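Flavodoxin (Bacteroides uniformis, PDB 4J8P) binds flavin mononucleotide in a flavodoxin-like fold and probably serves as an electron-transfer flavoprotein. Local coordinates at residues 89-103 / 121-134. Numbering follows the deposited sequence.
Sequences IWWNLAPRIINTFIE and SSISNAEKELQTNY. With FMN (flavin mononucleotide), chain B.
I102 and Y134 show how a branched aliphatic knob can seat on a flat aromatic surface: methyl CG2 stands 3.6 Å from the ring centroid, only 4° off the normal, in a CH-pi contact. The CG1 branch ends in CD1, 3.9 Å from L130 CD2; L130 fills the hollow between I102, I98 and A94, its CD2 toward the two isoleucines and CD1 toward A94. At the edge of the ring the hydroxyl is held between two polar groups. N99 ND2 donates to Y134 OH, which in turn donates to E103 OE2 over 2.6 Å, from above the carboxylate plane; R67 forms a salt bridge with the other carboxylate oxygen. Replacing Y134 by alanine is likely to leave the I102 methyl without its platform, cost N99 one of its acceptors and take from E103 OE2 the phenolic donor.

The two helices, 96-102 and 124-133, lie on one side of the parallel 2-1-3-4-5 sheet of the flavodoxin fold, their axes inclined by 31°, and each follows an FMN-binding loop. Nearer the flavin, the small A126 lets the two backbone segments close to 4.1 Å between its CA and that of L93; A126 CB rests against the L93-A94 peptide and I89 CD1. Alongside, N125, with CG anti to the backbone N (chi1 -171°), donates a nearly straight 2.8 Å hydrogen bond from ND2 to N92 O, arriving from above the carbonyl plane. From these loops N92 N binds FMN O4, and S121 takes FMN N3 on OG and gives its backbone N to FMN O2.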
loop_
_atom_site.group_PDB
_atom_site.type_symbol
_atom_site.label_atom_id
_atom_site.label_comp_id
_atom_site.label_asym_id
_atom_site.label_seq_id
_atom_site.Cartn_x
_atom_site.Cartn_y
_atom_site.Cartn_z
ATOM N N ILE A 89 -1.173 -7.849 -3.127
ATOM C CA ILE A 89 -1.902 -8.666 -2.167
ATOM C C ILE A 89 -1.012 -9.854 -1.807
ATOM O O ILE A 89 -0.579 -10.575 -2.712
ATOM C CB ILE A 89 -3.221 -9.159 -2.789
ATOM C CG1 ILE A 89 -4.177 -7.999 -3.097
ATOM C CG2 ILE A 89 -3.897 -10.231 -1.896
ATOM C CD1 ILE A 89 -4.631 -7.201 -1.941
ATOM N N TRP A 90 -0.771 -10.072 -0.502
ATOM C CA TRP A 90 -0.035 -11.237 -0.026
ATOM C C TRP A 90 -0.982 -12.041 0.846
ATOM O O TRP A 90 -1.426 -11.563 1.908
ATOM C CB TRP A 90 1.208 -10.818 0.751
ATOM C CG TRP A 90 2.357 -10.317 -0.086
ATOM C CD1 TRP A 90 2.390 -10.105 -1.441
ATOM C CD2 TRP A 90 3.651 -9.963 0.412
ATOM N NE1 TRP A 90 3.649 -9.649 -1.818
ATOM C CE2 TRP A 90 4.439 -9.564 -0.694
ATOM C CE3 TRP A 90 4.219 -9.945 1.701
ATOM C CZ2 TRP A 90 5.743 -9.085 -0.535
ATOM C CZ3 TRP A 90 5.527 -9.518 1.850
ATOM C CH2 TRP A 90 6.280 -9.115 0.739
ATOM N N TRP A 91 -1.284 -13.267 0.411
ATOM C CA TRP A 91 -2.193 -14.110 1.183
ATOM C C TRP A 91 -3.480 -13.352 1.603
ATOM O O TRP A 91 -3.905 -13.395 2.776
ATOM C CB TRP A 91 -1.501 -14.772 2.395
ATOM C CG TRP A 91 -0.365 -15.669 1.988
ATOM C CD1 TRP A 91 0.972 -15.410 2.119
ATOM C CD2 TRP A 91 -0.466 -16.900 1.249
ATOM N NE1 TRP A 91 1.713 -16.461 1.610
ATOM C CE2 TRP A 91 0.857 -17.374 1.044
ATOM C CE3 TRP A 91 -1.552 -17.664 0.767
ATOM C CZ2 TRP A 91 1.120 -18.583 0.391
ATOM C CZ3 TRP A 91 -1.281 -18.867 0.123
ATOM C CH2 TRP A 91 0.041 -19.290 -0.085
ATOM N N ASN A 92 -4.102 -12.661 0.606
ATOM C CA ASN A 92 -5.396 -11.994 0.808
ATOM C C ASN A 92 -5.303 -10.812 1.784
ATOM O O ASN A 92 -6.346 -10.336 2.280
ATOM C CB ASN A 92 -6.437 -13.011 1.315
ATOM C CG ASN A 92 -7.860 -12.616 1.045
ATOM O OD1 ASN A 92 -8.165 -11.808 0.166
ATOM N ND2 ASN A 92 -8.778 -13.167 1.814
ATOM N N LEU A 93 -4.083 -10.295 2.027
ATOM C CA LEU A 93 -3.879 -9.213 2.975
ATOM C C LEU A 93 -2.908 -8.194 2.414
ATOM O O LEU A 93 -2.161 -8.470 1.481
ATOM C CB LEU A 93 -3.287 -9.777 4.286
ATOM C CG LEU A 93 -4.241 -10.636 5.137
ATOM C CD1 LEU A 93 -3.450 -11.504 6.127
ATOM C CD2 LEU A 93 -5.226 -9.759 5.882
ATOM N N ALA A 94 -2.829 -7.040 3.085
ATOM C CA ALA A 94 -1.764 -6.126 2.801
ATOM C C ALA A 94 -0.481 -6.705 3.412
ATOM O O ALA A 94 -0.517 -7.218 4.549
ATOM C CB ALA A 94 -2.069 -4.767 3.440
ATOM N N PRO A 95 0.641 -6.606 2.710
ATOM C CA PRO A 95 1.925 -6.979 3.357
ATOM C C PRO A 95 2.091 -6.220 4.680
ATOM O O PRO A 95 1.642 -5.069 4.817
ATOM C CB PRO A 95 2.974 -6.564 2.322
ATOM C CG PRO A 95 2.213 -6.656 0.976
ATOM C CD PRO A 95 0.858 -6.037 1.361
ATOM N N ARG A 96 2.743 -6.850 5.668
ATOM C CA ARG A 96 2.848 -6.224 7.007
ATOM C C ARG A 96 3.584 -4.877 7.025
ATOM O O ARG A 96 3.352 -4.089 7.950
ATOM C CB ARG A 96 3.532 -7.172 8.002
ATOM C CG ARG A 96 2.861 -8.564 8.057
ATOM C CD ARG A 96 1.359 -8.497 8.365
ATOM N NE ARG A 96 0.829 -9.846 8.614
ATOM C CZ ARG A 96 -0.465 -10.139 8.755
ATOM N NH1 ARG A 96 -1.394 -9.183 8.621
ATOM N NH2 ARG A 96 -0.842 -11.378 9.061
ATOM N N ILE A 97 4.441 -4.604 6.040
ATOM C CA ILE A 97 5.124 -3.301 6.010
ATOM C C ILE A 97 4.078 -2.173 5.861
ATOM O O ILE A 97 4.341 -1.045 6.240
ATOM C CB ILE A 97 6.203 -3.254 4.927
ATOM C CG1 ILE A 97 7.105 -2.032 5.149
ATOM C CG2 ILE A 97 5.576 -3.306 3.500
ATOM C CD1 ILE A 97 8.252 -1.974 4.222
ATOM N N ILE A 98 2.876 -2.477 5.313
ATOM C CA ILE A 98 1.833 -1.434 5.218
ATOM C C ILE A 98 1.363 -1.060 6.621
ATOM O O ILE A 98 1.143 0.129 6.896
ATOM C CB ILE A 98 0.684 -1.950 4.338
ATOM C CG1 ILE A 98 1.198 -2.181 2.885
ATOM C CG2 ILE A 98 -0.547 -0.959 4.398
ATOM C CD1 ILE A 98 1.862 -0.882 2.208
ATOM N N ASN A 99 1.264 -2.052 7.521
ATOM C CA ASN A 99 0.932 -1.763 8.920
ATOM C C ASN A 99 2.063 -0.924 9.550
ATOM O O ASN A 99 1.787 0.036 10.274
ATOM C CB ASN A 99 0.716 -3.045 9.700
ATOM C CG ASN A 99 -0.412 -3.870 9.121
ATOM O OD1 ASN A 99 -0.161 -4.776 8.338
ATOM N ND2 ASN A 99 -1.646 -3.574 9.525
ATOM N N THR A 100 3.341 -1.273 9.266
ATOM C CA THR A 100 4.418 -0.456 9.838
ATOM C C THR A 100 4.286 0.994 9.379
ATOM O O THR A 100 4.409 1.909 10.196
ATOM C CB THR A 100 5.784 -1.004 9.407
ATOM O OG1 THR A 100 5.827 -2.395 9.696
ATOM C CG2 THR A 100 6.946 -0.292 10.159
ATOM N N PHE A 101 4.025 1.191 8.074
ATOM C CA PHE A 101 3.894 2.519 7.502
ATOM C C PHE A 101 2.761 3.308 8.193
ATOM O O PHE A 101 2.988 4.433 8.642
ATOM C CB PHE A 101 3.658 2.387 5.991
ATOM C CG PHE A 101 3.381 3.677 5.288
ATOM C CD1 PHE A 101 4.393 4.624 5.103
ATOM C CD2 PHE A 101 2.100 3.985 4.851
ATOM C CE1 PHE A 101 4.125 5.845 4.461
ATOM C CE2 PHE A 101 1.842 5.196 4.186
ATOM C CZ PHE A 101 2.852 6.108 3.990
ATOM N N ILE A 102 1.559 2.732 8.268
ATOM C CA ILE A 102 0.405 3.431 8.875
ATOM C C ILE A 102 0.700 3.762 10.349
ATOM O O ILE A 102 0.304 4.809 10.848
ATOM C CB ILE A 102 -0.877 2.574 8.708
ATOM C CG1 ILE A 102 -1.229 2.496 7.213
ATOM C CG2 ILE A 102 -2.057 3.096 9.563
ATOM C CD1 ILE A 102 -2.327 1.405 6.884
ATOM N N GLU A 103 1.401 2.851 11.027
ATOM C CA GLU A 103 1.717 3.031 12.447
ATOM C C GLU A 103 2.927 3.940 12.655
ATOM O O GLU A 103 3.314 4.152 13.805
ATOM C CB GLU A 103 1.931 1.671 13.107
ATOM C CG GLU A 103 0.612 0.911 13.172
ATOM C CD GLU A 103 0.712 -0.536 13.608
ATOM O OE1 GLU A 103 1.778 -0.928 14.137
ATOM O OE2 GLU A 103 -0.288 -1.274 13.437
ATOM N N SER A 121 -6.637 -12.450 -6.652
ATOM C CA SER A 121 -7.519 -12.121 -5.532
ATOM C C SER A 121 -8.022 -10.689 -5.571
ATOM O O SER A 121 -7.339 -9.773 -6.070
ATOM C CB SER A 121 -6.790 -12.319 -4.206
ATOM O OG SER A 121 -6.376 -13.676 -4.038
ATOM N N SER A 122 -9.223 -10.510 -5.032
ATOM C CA SER A 122 -9.813 -9.185 -4.868
ATOM C C SER A 122 -9.122 -8.428 -3.729
ATOM O O SER A 122 -8.425 -9.033 -2.907
ATOM C CB SER A 122 -11.297 -9.316 -4.542
ATOM O OG SER A 122 -11.466 -9.727 -3.193
ATOM N N ILE A 123 -9.334 -7.104 -3.638
ATOM C CA ILE A 123 -8.769 -6.310 -2.552
ATOM C C ILE A 123 -9.669 -6.344 -1.303
ATOM O O ILE A 123 -9.283 -5.792 -0.270
ATOM C CB ILE A 123 -8.580 -4.838 -3.046
ATOM C CG1 ILE A 123 -7.575 -4.082 -2.160
ATOM C CG2 ILE A 123 -9.935 -4.048 -3.100
ATOM C CD1 ILE A 123 -7.333 -2.620 -2.646
ATOM N N SER A 124 -10.881 -6.938 -1.396
ATOM C CA SER A 124 -11.870 -6.845 -0.337
ATOM C C SER A 124 -11.350 -7.199 1.039
ATOM O O SER A 124 -11.524 -6.397 1.962
ATOM C CB SER A 124 -13.075 -7.714 -0.660
ATOM O OG SER A 124 -13.589 -7.235 -1.887
ATOM N N ASN A 125 -10.731 -8.382 1.214
ATOM C CA ASN A 125 -10.285 -8.739 2.555
ATOM C C ASN A 125 -9.167 -7.825 3.058
ATOM O O ASN A 125 -9.170 -7.412 4.237
ATOM C CB ASN A 125 -9.847 -10.184 2.589
ATOM C CG ASN A 125 -9.573 -10.670 3.981
ATOM O OD1 ASN A 125 -10.504 -10.865 4.767
ATOM N ND2 ASN A 125 -8.286 -10.847 4.302
ATOM N N ALA A 126 -8.192 -7.544 2.195
ATOM C CA ALA A 126 -7.059 -6.705 2.599
ATOM C C ALA A 126 -7.546 -5.338 3.059
ATOM O O ALA A 126 -7.170 -4.831 4.119
ATOM C CB ALA A 126 -6.112 -6.548 1.427
ATOM N N GLU A 127 -8.450 -4.762 2.260
ATOM C CA GLU A 127 -9.031 -3.478 2.607
ATOM C C GLU A 127 -9.843 -3.566 3.924
ATOM O O GLU A 127 -9.758 -2.673 4.782
ATOM C CB GLU A 127 -9.953 -3.092 1.436
ATOM C CG GLU A 127 -10.852 -1.930 1.727
ATOM C CD GLU A 127 -11.645 -1.516 0.503
ATOM O OE1 GLU A 127 -12.326 -2.363 -0.124
ATOM O OE2 GLU A 127 -11.651 -0.301 0.231
ATOM N N LYS A 128 -10.704 -4.597 4.064
ATOM C CA LYS A 128 -11.510 -4.694 5.287
ATOM C C LYS A 128 -10.624 -4.830 6.535
ATOM O O LYS A 128 -10.915 -4.226 7.568
ATOM C CB LYS A 128 -12.454 -5.891 5.174
ATOM C CG LYS A 128 -13.567 -5.874 6.248
ATOM C CD LYS A 128 -14.494 -4.605 6.205
ATOM C CE LYS A 128 -15.088 -4.297 4.844
ATOM N NZ LYS A 128 -15.764 -2.946 4.824
ATOM N N GLU A 129 -9.548 -5.637 6.450
ATOM C CA GLU A 129 -8.665 -5.775 7.609
ATOM C C GLU A 129 -8.005 -4.433 7.950
ATOM O O GLU A 129 -7.903 -4.105 9.128
ATOM C CB GLU A 129 -7.608 -6.854 7.363
ATOM C CG GLU A 129 -8.200 -8.247 7.439
ATOM C CD GLU A 129 -8.259 -8.840 8.834
ATOM O OE1 GLU A 129 -7.798 -8.184 9.799
ATOM O OE2 GLU A 129 -8.719 -9.996 8.951
ATOM N N LEU A 130 -7.606 -3.631 6.925
ATOM C CA LEU A 130 -7.021 -2.319 7.240
ATOM C C LEU A 130 -8.055 -1.415 7.906
ATOM O O LEU A 130 -7.731 -0.717 8.877
ATOM C CB LEU A 130 -6.481 -1.652 5.971
ATOM C CG LEU A 130 -5.207 -2.268 5.366
ATOM C CD1 LEU A 130 -4.921 -1.590 4.019
ATOM C CD2 LEU A 130 -3.976 -2.040 6.278
ATOM N N GLN A 131 -9.298 -1.389 7.371
ATOM C CA GLN A 131 -10.320 -0.529 7.978
ATOM C C GLN A 131 -10.571 -0.917 9.441
ATOM O O GLN A 131 -10.770 -0.052 10.295
ATOM C CB GLN A 131 -11.640 -0.672 7.211
ATOM C CG GLN A 131 -11.574 -0.135 5.770
ATOM C CD GLN A 131 -12.819 -0.525 4.991
ATOM O OE1 GLN A 131 -13.698 -1.228 5.502
ATOM N NE2 GLN A 131 -12.952 -0.040 3.763
ATOM N N THR A 132 -10.651 -2.233 9.696
ATOM C CA THR A 132 -10.985 -2.753 11.036
ATOM C C THR A 132 -9.827 -2.463 12.024
ATOM O O THR A 132 -10.069 -2.150 13.198
ATOM C CB THR A 132 -11.316 -4.269 10.925
ATOM O OG1 THR A 132 -12.377 -4.454 9.975
ATOM C CG2 THR A 132 -11.751 -4.894 12.288
ATOM N N ASN A 133 -8.583 -2.552 11.555
ATOM C CA ASN A 133 -7.448 -2.328 12.452
ATOM C C ASN A 133 -7.203 -0.855 12.717
ATOM O O ASN A 133 -6.642 -0.515 13.775
ATOM C CB ASN A 133 -6.194 -2.958 11.880
ATOM C CG ASN A 133 -5.224 -3.261 12.990
ATOM O OD1 ASN A 133 -5.556 -3.959 13.953
ATOM N ND2 ASN A 133 -4.060 -2.644 12.953
ATOM N N TYR A 134 -7.638 0.031 11.771
ATOM C CA TYR A 134 -7.398 1.484 11.890
ATOM C C TYR A 134 -8.715 2.234 11.740
ATOM O O TYR A 134 -8.922 2.948 10.745
ATOM C CB TYR A 134 -6.375 1.947 10.844
ATOM C CG TYR A 134 -5.089 1.158 10.927
ATOM C CD1 TYR A 134 -4.252 1.271 12.034
ATOM C CD2 TYR A 134 -4.735 0.264 9.926
ATOM C CE1 TYR A 134 -3.088 0.518 12.134
ATOM C CE2 TYR A 134 -3.568 -0.497 10.014
ATOM C CZ TYR A 134 -2.741 -0.354 11.117
ATOM O OH TYR A 134 -1.600 -1.116 11.226
HETATM N N1 FMN B . -1.804 -12.871 -5.435
HETATM C C2 FMN B . -3.125 -13.158 -5.201
HETATM O O2 FMN B . -3.974 -13.123 -6.097
HETATM N N3 FMN B . -3.527 -13.586 -3.929
HETATM C C4 FMN B . -2.691 -13.796 -2.845
HETATM O O4 FMN B . -3.170 -14.112 -1.754
HETATM C C4A FMN B . -1.274 -13.574 -3.130
HETATM N N5 FMN B . -0.395 -13.880 -2.197
HETATM C C5A FMN B . 0.950 -13.663 -2.473
HETATM C C6 FMN B . 1.888 -13.924 -1.465
HETATM C C7 FMN B . 3.237 -13.635 -1.638
HETATM C C7M FMN B . 4.181 -13.806 -0.478
HETATM C C8 FMN B . 3.675 -13.100 -2.867
HETATM C C8M FMN B . 5.114 -12.711 -3.085
HETATM C C9 FMN B . 2.750 -12.866 -3.877
HETATM C C9A FMN B . 1.389 -13.128 -3.701
HETATM N N10 FMN B . 0.408 -12.846 -4.700
HETATM C C10 FMN B . -0.921 -13.071 -4.456
HETATM C "C1'" FMN B . 0.852 -12.274 -5.993
HETATM C "C2'" FMN B . 1.039 -10.757 -5.940
HETATM O "O2'" FMN B . -0.036 -10.095 -5.275
HETATM C "C3'" FMN B . 1.189 -10.129 -7.326
HETATM O "O3'" FMN B . 2.129 -10.884 -8.102
HETATM C "C4'" FMN B . 1.580 -8.650 -7.247
HETATM O "O4'" FMN B . 1.182 -8.019 -8.463
HETATM C "C5'" FMN B . 3.078 -8.489 -7.045
HETATM O "O5'" FMN B . 3.292 -7.081 -6.904
HETATM P P FMN B . 4.690 -6.391 -6.760
HETATM O O1P FMN B . 5.458 -6.825 -5.570
HETATM O O2P FMN B . 4.345 -4.923 -6.741
HETATM O O3P FMN B . 5.456 -6.674 -8.058
HETATM O O HOH W 1 -10.484 -10.510 -0.707
HETATM O O HOH W 2 -7.672 -9.055 -0.201
HETATM O O HOH W 3 -4.830 -6.188 5.025
HETATM O O HOH W 4 -4.500 -4.392 9.246
HETATM O O HOH W 5 -2.515 -1.661 15.005
#